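Local coordinates for cyclic nucleotide-binding protein (Brucella abortus biovar 1, PDB 5D1I), which is of unknown function but has the cyclic nucleotide-binding domain fold and may belong with DNA-binding transcription factors, at residues V21-S26 with M93-Q98; E49-G54 with C59-V64. All coordinates share one frame; numbering follows the deposited sequence.

Contact 1: residues V21-S26 with M93-Q98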
ATOM      1  N   VAL A  21      -3.675  -2.656  -0.080  1.00  9.90           N
ATOM      2  CA  VAL A  21      -3.052  -1.564  -0.822  1.00  9.23           C
ATOM      3  C   VAL A  21      -3.766  -0.245  -0.546  1.00 11.87           C
ATOM      4  O   VAL A  21      -4.986  -0.172  -0.620  1.00 11.34           O
ATOM      5  CB  VAL A  21      -3.056  -1.862  -2.330  1.00 14.58           C
ATOM      6  CG1 VAL A  21      -2.499  -0.696  -3.116  1.00 14.42           C
ATOM      7  CG2 VAL A  21      -2.258  -3.121  -2.611  1.00 13.60           C
ATOM      8  N   GLY A  22      -2.999   0.790  -0.211  1.00 14.03           N
ATOM      9  CA  GLY A  22      -3.557   2.085   0.146  1.00 10.92           C
ATOM     10  C   GLY A  22      -4.542   2.654  -0.858  1.00 11.33           C
ATOM     11  O   GLY A  22      -5.599   3.171  -0.488  1.00 10.97           O
ATOM     12  N   LEU A  23      -4.206   2.548  -2.137  1.00 13.73           N
ATOM     13  CA  LEU A  23      -5.056   3.099  -3.186  1.00 12.43           C
ATOM     14  C   LEU A  23      -6.378   2.337  -3.315  1.00 15.46           C
ATOM     15  O   LEU A  23      -7.372   2.894  -3.772  1.00 16.26           O
ATOM     16  CB  LEU A  23      -4.309   3.094  -4.520  1.00 17.22           C
ATOM     17  CG  LEU A  23      -4.852   3.977  -5.642  1.00 23.98           C
ATOM     18  CD1 LEU A  23      -5.002   5.411  -5.162  1.00 23.96           C
ATOM     19  CD2 LEU A  23      -3.929   3.908  -6.853  1.00 21.79           C
ATOM     20  N   PHE A  24      -6.388   1.069  -2.906  1.00 10.57           N
ATOM     21  CA  PHE A  24      -7.578   0.228  -3.052  1.00 14.25           C
ATOM     22  C   PHE A  24      -8.326   0.095  -1.732  1.00 22.61           C
ATOM     23  O   PHE A  24      -9.276  -0.684  -1.632  1.00 17.14           O
ATOM     24  CB  PHE A  24      -7.201  -1.168  -3.572  1.00 12.58           C
ATOM     25  CG  PHE A  24      -6.296  -1.148  -4.772  1.00 15.98           C
ATOM     26  CD1 PHE A  24      -6.405  -0.147  -5.724  1.00 13.65           C
ATOM     27  CD2 PHE A  24      -5.332  -2.125  -4.944  1.00 15.92           C
ATOM     28  CE1 PHE A  24      -5.568  -0.121  -6.823  1.00 15.92           C
ATOM     29  CE2 PHE A  24      -4.494  -2.104  -6.044  1.00 13.30           C
ATOM     30  CZ  PHE A  24      -4.615  -1.102  -6.984  1.00 15.87           C
ATOM     31  N   GLU A  25      -7.895   0.869  -0.735  1.00 16.18           N
ATOM     32  CA  GLU A  25      -8.434   0.816   0.628  1.00 22.49           C
ATOM     33  C   GLU A  25      -9.958   0.822   0.724  1.00 24.47           C
ATOM     34  O   GLU A  25     -10.541   0.012   1.442  1.00 24.07           O
ATOM     35  CB  GLU A  25      -7.900   1.995   1.453  1.00 27.38           C
ATOM     36  CG  GLU A  25      -8.592   2.154   2.810  1.00 25.03           C
ATOM     37  CD  GLU A  25      -8.484   3.562   3.387  1.00 37.81           C
ATOM     38  OE1 GLU A  25      -7.929   4.463   2.714  1.00 28.95           O
ATOM     39  OE2 GLU A  25      -8.969   3.767   4.521  1.00 41.91           O
ATOM     40  N   SER A  26     -10.598   1.742   0.016  1.00 14.67           N
ATOM     41  CA  SER A  26     -12.036   1.940   0.170  1.00 22.95           C
ATOM     42  C   SER A  26     -12.872   1.090  -0.786  1.00 24.37           C
ATOM     43  O   SER A  26     -14.093   1.238  -0.840  1.00 24.57           O
ATOM     44  CB  SER A  26     -12.383   3.415  -0.024  1.00 27.25           C
ATOM     45  OG  SER A  26     -11.992   3.856  -1.311  1.00 37.84           O
HETATM   46  N   MSE A  93       1.781   4.976  -7.679  1.00 11.22           N
HETATM   47  CA  MSE A  93       1.510   6.338  -8.131  1.00 14.49           C
HETATM   48  C   MSE A  93       1.257   6.410  -9.637  1.00 14.24           C
HETATM   49  O   MSE A  93       0.636   7.355 -10.127  1.00 17.01           O
HETATM   50  CB  MSE A  93       2.667   7.265  -7.755  1.00 27.55           C
HETATM   51  CG  MSE A  93       2.794   7.534  -6.265  1.00 53.90           C
HETATM   52 SE   MSE A  93       1.140   8.211  -5.484  1.00 71.60          SE
HETATM   53  CE  MSE A  93       0.594   6.623  -4.498  1.00 69.77           C
ATOM     54  N   ALA A  94       1.746   5.418 -10.372  1.00 10.01           N
ATOM     55  CA  ALA A  94       1.548   5.390 -11.819  1.00 10.84           C
ATOM     56  C   ALA A  94       0.070   5.267 -12.168  1.00 11.13           C
ATOM     57  O   ALA A  94      -0.346   5.649 -13.256  1.00 14.21           O
ATOM     58  CB  ALA A  94       2.333   4.253 -12.446  1.00 10.99           C
ATOM     59  N   LEU A  95      -0.718   4.743 -11.233  1.00 10.57           N
ATOM     60  CA  LEU A  95      -2.141   4.514 -11.461  1.00 16.27           C
ATOM     61  C   LEU A  95      -2.942   5.807 -11.435  1.00 17.87           C
ATOM     62  O   LEU A  95      -4.058   5.861 -11.958  1.00 20.17           O
ATOM     63  CB  LEU A  95      -2.702   3.547 -10.413  1.00 18.11           C
ATOM     64  CG  LEU A  95      -2.147   2.121 -10.396  1.00 17.09           C
ATOM     65  CD1 LEU A  95      -2.818   1.308  -9.301  1.00 17.17           C
ATOM     66  CD2 LEU A  95      -2.326   1.451 -11.743  1.00 10.80           C
ATOM     67  N   ILE A  96      -2.383   6.849 -10.823  1.00 14.97           N
ATOM     68  CA  ILE A  96      -3.133   8.088 -10.623  1.00 17.47           C
ATOM     69  C   ILE A  96      -2.394   9.346 -11.065  1.00 16.43           C
ATOM     70  O   ILE A  96      -2.921  10.449 -10.932  1.00 14.48           O
ATOM     71  CB  ILE A  96      -3.523   8.265  -9.143  1.00 14.96           C
ATOM     72  CG1 ILE A  96      -2.274   8.379  -8.269  1.00 20.76           C
ATOM     73  CG2 ILE A  96      -4.403   7.110  -8.680  1.00 11.33           C
ATOM     74  CD1 ILE A  96      -2.570   8.678  -6.815  1.00 16.72           C
ATOM     75  N   ALA A  97      -1.180   9.190 -11.584  1.00 12.43           N
ATOM     76  CA  ALA A  97      -0.396  10.344 -12.012  1.00 13.12           C
ATOM     77  C   ALA A  97       0.634   9.958 -13.062  1.00 13.49           C
ATOM     78  O   ALA A  97       0.966   8.785 -13.212  1.00 15.81           O
ATOM     79  CB  ALA A  97       0.286  10.989 -10.818  1.00 13.57           C
ATOM     80  N   GLN A  98       1.130  10.945 -13.799  1.00 14.55           N
ATOM     81  CA  GLN A  98       2.172  10.679 -14.782  1.00 19.31           C
ATOM     82  C   GLN A  98       3.490  10.494 -14.040  1.00 18.63           C
ATOM     83  O   GLN A  98       3.962  11.405 -13.365  1.00 21.88           O
ATOM     84  CB  GLN A  98       2.262  11.809 -15.811  1.00 22.90           C
ATOM     85  CG  GLN A  98       3.072  11.439 -17.045  1.00 31.83           C
ATOM     86  CD  GLN A  98       2.385  11.816 -18.343  1.00 42.90           C
ATOM     87  OE1 GLN A  98       2.874  12.666 -19.089  1.00 49.86           O
ATOM     88  NE2 GLN A  98       1.252  11.176 -18.629  1.00 30.87           N
TER

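Contact 2: residues E49-G54 with C59-V64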
ATOM      1  N   GLU A  49      14.465  -8.528 -14.644  1.00 21.60           N
ATOM      2  CA  GLU A  49      14.101  -7.169 -14.295  1.00 22.17           C
ATOM      3  C   GLU A  49      12.706  -6.854 -14.780  1.00 23.41           C
ATOM      4  O   GLU A  49      12.336  -7.164 -15.915  1.00 25.53           O
ATOM      5  CB  GLU A  49      15.097  -6.181 -14.871  1.00 25.72           C
ATOM      6  CG  GLU A  49      16.457  -6.289 -14.239  1.00 36.21           C
ATOM      7  CD  GLU A  49      17.389  -5.214 -14.718  1.00 29.44           C
ATOM      8  OE1 GLU A  49      17.105  -4.024 -14.464  1.00 38.81           O
ATOM      9  OE2 GLU A  49      18.403  -5.564 -15.349  1.00 35.22           O
ATOM     10  N   LEU A  50      11.934  -6.242 -13.893  1.00 23.69           N
ATOM     11  CA  LEU A  50      10.568  -5.849 -14.177  1.00 35.36           C
ATOM     12  C   LEU A  50      10.557  -4.601 -15.052  1.00 34.92           C
ATOM     13  O   LEU A  50       9.777  -4.491 -15.996  1.00 40.58           O
ATOM     14  CB  LEU A  50       9.825  -5.598 -12.865  1.00 35.73           C
ATOM     15  CG  LEU A  50       8.348  -5.964 -12.778  1.00 36.04           C
ATOM     16  CD1 LEU A  50       8.072  -7.253 -13.532  1.00 27.99           C
ATOM     17  CD2 LEU A  50       7.956  -6.093 -11.318  1.00 32.46           C
ATOM     18  N   PHE A  51      11.446  -3.669 -14.731  1.00 35.60           N
ATOM     19  CA  PHE A  51      11.509  -2.389 -15.423  1.00 33.36           C
ATOM     20  C   PHE A  51      12.836  -1.691 -15.161  1.00 30.38           C
ATOM     21  O   PHE A  51      13.557  -2.047 -14.230  1.00 28.08           O
ATOM     22  CB  PHE A  51      10.354  -1.488 -14.980  1.00 31.15           C
ATOM     23  CG  PHE A  51      10.176  -1.416 -13.487  1.00 24.90           C
ATOM     24  CD1 PHE A  51      11.084  -0.735 -12.691  1.00 18.24           C
ATOM     25  CD2 PHE A  51       9.092  -2.025 -12.879  1.00 20.23           C
ATOM     26  CE1 PHE A  51      10.915  -0.664 -11.330  1.00 15.72           C
ATOM     27  CE2 PHE A  51       8.922  -1.958 -11.515  1.00 19.32           C
ATOM     28  CZ  PHE A  51       9.831  -1.279 -10.738  1.00 17.70           C
ATOM     29  N   ARG A  52      13.144  -0.682 -15.968  1.00 30.06           N
ATOM     30  CA  ARG A  52      14.352   0.103 -15.755  1.00 26.44           C
ATOM     31  C   ARG A  52      14.028   1.382 -14.993  1.00 28.86           C
ATOM     32  O   ARG A  52      12.972   1.977 -15.184  1.00 22.27           O
ATOM     33  CB  ARG A  52      15.027   0.429 -17.091  1.00 29.86           C
ATOM     34  CG  ARG A  52      16.313   1.236 -16.966  1.00 35.92           C
ATOM     35  CD  ARG A  52      17.420   0.664 -17.845  1.00 39.87           C
ATOM     36  NE  ARG A  52      18.684   1.376 -17.672  1.00 46.88           N
ATOM     37  CZ  ARG A  52      19.352   1.972 -18.658  1.00 60.40           C
ATOM     38  NH1 ARG A  52      18.886   1.936 -19.900  1.00 62.01           N
ATOM     39  NH2 ARG A  52      20.496   2.596 -18.404  1.00 59.60           N
ATOM     40  N   GLU A  53      14.935   1.780 -14.109  1.00 23.33           N
ATOM     41  CA  GLU A  53      14.842   3.053 -13.409  1.00 20.92           C
ATOM     42  C   GLU A  53      14.687   4.206 -14.400  1.00 26.83           C
ATOM     43  O   GLU A  53      15.435   4.301 -15.371  1.00 20.49           O
ATOM     44  CB  GLU A  53      16.086   3.253 -12.547  1.00 23.65           C
ATOM     45  CG  GLU A  53      16.086   4.491 -11.681  1.00 26.18           C
ATOM     46  CD  GLU A  53      17.298   4.540 -10.772  1.00 34.59           C
ATOM     47  OE1 GLU A  53      17.128   4.744  -9.553  1.00 39.72           O
ATOM     48  OE2 GLU A  53      18.425   4.362 -11.277  1.00 44.88           O
ATOM     49  N   GLY A  54      13.704   5.072 -14.164  1.00 19.89           N
ATOM     50  CA  GLY A  54      13.481   6.219 -15.030  1.00 20.53           C
ATOM     51  C   GLY A  54      12.581   5.927 -16.217  1.00 20.42           C
ATOM     52  O   GLY A  54      12.233   6.828 -16.976  1.00 23.68           O
ATOM     53  N   CYS A  59       1.655   1.183 -14.981  1.00 17.61           N
ATOM     54  CA  CYS A  59       1.069   0.080 -14.237  1.00 13.83           C
ATOM     55  C   CYS A  59       1.788  -0.138 -12.924  1.00 12.88           C
ATOM     56  O   CYS A  59       2.932   0.283 -12.754  1.00 13.89           O
ATOM     57  CB  CYS A  59       1.106  -1.206 -15.063  1.00 20.38           C
ATOM     58  SG  CYS A  59       2.774  -1.841 -15.348  1.00 28.66           S
ATOM     59  N   ALA A  60       1.105  -0.811 -12.004  1.00 13.05           N
ATOM     60  CA  ALA A  60       1.673  -1.153 -10.714  1.00  9.68           C
ATOM     61  C   ALA A  60       1.804  -2.659 -10.588  1.00 11.85           C
ATOM     62  O   ALA A  60       1.022  -3.414 -11.170  1.00 13.29           O
ATOM     63  CB  ALA A  60       0.815  -0.596  -9.583  1.00 17.84           C
ATOM     64  N   TYR A  61       2.803  -3.087  -9.830  1.00 10.48           N
ATOM     65  CA  TYR A  61       3.024  -4.499  -9.562  1.00 10.49           C
ATOM     66  C   TYR A  61       2.887  -4.760  -8.074  1.00 16.32           C
ATOM     67  O   TYR A  61       3.477  -4.054  -7.261  1.00 14.53           O
ATOM     68  CB  TYR A  61       4.413  -4.938 -10.034  1.00 10.38           C
ATOM     69  CG  TYR A  61       4.665  -4.758 -11.513  1.00 11.16           C
ATOM     70  CD1 TYR A  61       4.357  -5.769 -12.415  1.00 17.51           C
ATOM     71  CD2 TYR A  61       5.225  -3.586 -12.008  1.00 12.35           C
ATOM     72  CE1 TYR A  61       4.586  -5.616 -13.766  1.00 16.59           C
ATOM     73  CE2 TYR A  61       5.460  -3.425 -13.363  1.00 12.23           C
ATOM     74  CZ  TYR A  61       5.137  -4.444 -14.235  1.00 17.79           C
ATOM     75  OH  TYR A  61       5.367  -4.300 -15.584  1.00 25.39           O
ATOM     76  N   ILE A  62       2.118  -5.782  -7.716  1.00 10.57           N
ATOM     77  CA  ILE A  62       2.010  -6.183  -6.323  1.00  9.35           C
ATOM     78  C   ILE A  62       2.602  -7.572  -6.185  1.00  9.93           C
ATOM     79  O   ILE A  62       2.239  -8.482  -6.930  1.00 12.15           O
ATOM     80  CB  ILE A  62       0.548  -6.176  -5.817  1.00 13.26           C
ATOM     81  CG1 ILE A  62      -0.048  -4.766  -5.885  1.00 17.64           C
ATOM     82  CG2 ILE A  62       0.476  -6.691  -4.397  1.00 14.14           C
ATOM     83  CD1 ILE A  62      -0.705  -4.425  -7.207  1.00 23.17           C
ATOM     84  N   ILE A  63       3.530  -7.729  -5.249  1.00  9.93           N
ATOM     85  CA  ILE A  63       4.176  -9.019  -5.035  1.00 10.65           C
ATOM     86  C   ILE A  63       3.264  -9.965  -4.269  1.00 15.45           C
ATOM     87  O   ILE A  63       2.726  -9.605  -3.223  1.00 11.08           O
ATOM     88  CB  ILE A  63       5.499  -8.873  -4.269  1.00 13.08           C
ATOM     89  CG1 ILE A  63       6.459  -7.960  -5.027  1.00 10.63           C
ATOM     90  CG2 ILE A  63       6.141 -10.241  -4.042  1.00 13.97           C
ATOM     91  CD1 ILE A  63       7.769  -7.726  -4.300  1.00 10.91           C
ATOM     92  N   VAL A  64       3.093 -11.169  -4.802  1.00 14.19           N
ATOM     93  CA  VAL A  64       2.342 -12.215  -4.123  1.00 16.00           C
ATOM     94  C   VAL A  64       3.301 -13.154  -3.399  1.00 19.77           C
ATOM     95  O   VAL A  64       3.215 -13.332  -2.185  1.00 17.83           O
ATOM     96  CB  VAL A  64       1.474 -13.019  -5.106  1.00 20.42           C
ATOM     97  CG1 VAL A  64       0.766 -14.161  -4.387  1.00 17.47           C
ATOM     98  CG2 VAL A  64       0.468 -12.108  -5.788  1.00 19.43           C
TER

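Contact 1: residues V21-S26 with M93-Q98
Leu23 and Phe24 meet Leu95 and Ile96 in a small contact between parts of two loops, each carrying a short 3-10 turn; the side chains that meet are apolar. Residues 21-26 lie between helices 11-18 and 29-38. Residues 93-98 lie in the loop that links strands 89-90 and 99-100 of the beta barrel, so the contact joins the helical part of the fold to the barrel. Leu23 does most of the touching. With CG anti to the backbone N (chi1 -163°), its branch extends toward both partners. Leu23 CD2 lies 3.7 Å from Leu95 CD1. It is equally near the branch methyl of Ile96, with Leu23 CD2 to Ile96 CG2 also 3.7 Å. Phe24 meets Leu95 at nearly a right angle. Here Leu95 CD1 sits at the ring edge, near the ring plane, 3.8 Å from Phe24 CZ. Phe121 of helix 118-124 packs on Leu23, Leu95 and Ile96. The second subunit is close by: its Gly91 N hydrogen-bonds Glu25 OE1, and its Met93 packs on Ile96. Aliphatic carbons and a ring edge make the contact between these residues nondirectional; the directional tie is next door, where Glu92 OE2 accepts from Leu23 N.

Contact 2: residues E49-G54 with C59-V64
The backbones of Leu50 and Tyr61 approach no closer than 8.9 Å between their CA atoms, so residues 49-54 and 59-64 are not paired as neighbouring strands. The chain turns a corner at Leu50, while the other segment runs as strand through Tyr61 and turns a corner at Val64. Leu50, Phe51 and Tyr61 all direct their CB atoms across the gap, and these three side chains make the contact. Leu50 lies over one face of the Tyr61 ring. Its CG stands 3.7 Å from the centroid of the Tyr61 ring and only 5° off the normal, a well-centred CH-pi contact. The two methyls spread over different parts of that face: Leu50 CD2 is 3.6 Å from Tyr61 CG, while Leu50 CD1 is 3.9 Å from Tyr61 CE1. Strand 49-51 and strand 56-63 belong to different antiparallel sheets of the beta barrel of the cyclic nucleotide-binding domain family, which face each other here across its interior. Strand 49-51 pairs with 104-107, and strand 56-63 pairs with 111-117. Phe51 adds a second contact to the same tyrosine. With CG set between the backbone N and the carbonyl carbon (chi1 48°), the ring is turned so that Phe51 CD2 comes 3.9 Å from Tyr61 CE2. That tyrosine carbon sits at the edge of the Phe51 ring, near its plane. Arg101 makes a cation-pi contact with Phe51, and Leu42 packs on Tyr61 from strand 40-44.

Overall arrangement
Contact 2 is buried near the middle of the chain and joins the two sheets of the barrel. Contact 1 is only partly buried, lies farther from the centre, and joins loops beside the second subunit. Their centres are about 14 Å apart, and contact 2 is nested along the chain inside the loop closed by contact 1. Strand 56-63 connects them: Leu95 packs on Ala60, next to Tyr61, and Val21 touches Ile62. Both contacts are apolar, but their chemistry differs. Contact 1 is mostly aliphatic. Contact 2 centres on aromatic rings, one faced by a leucine and touched by a second ring.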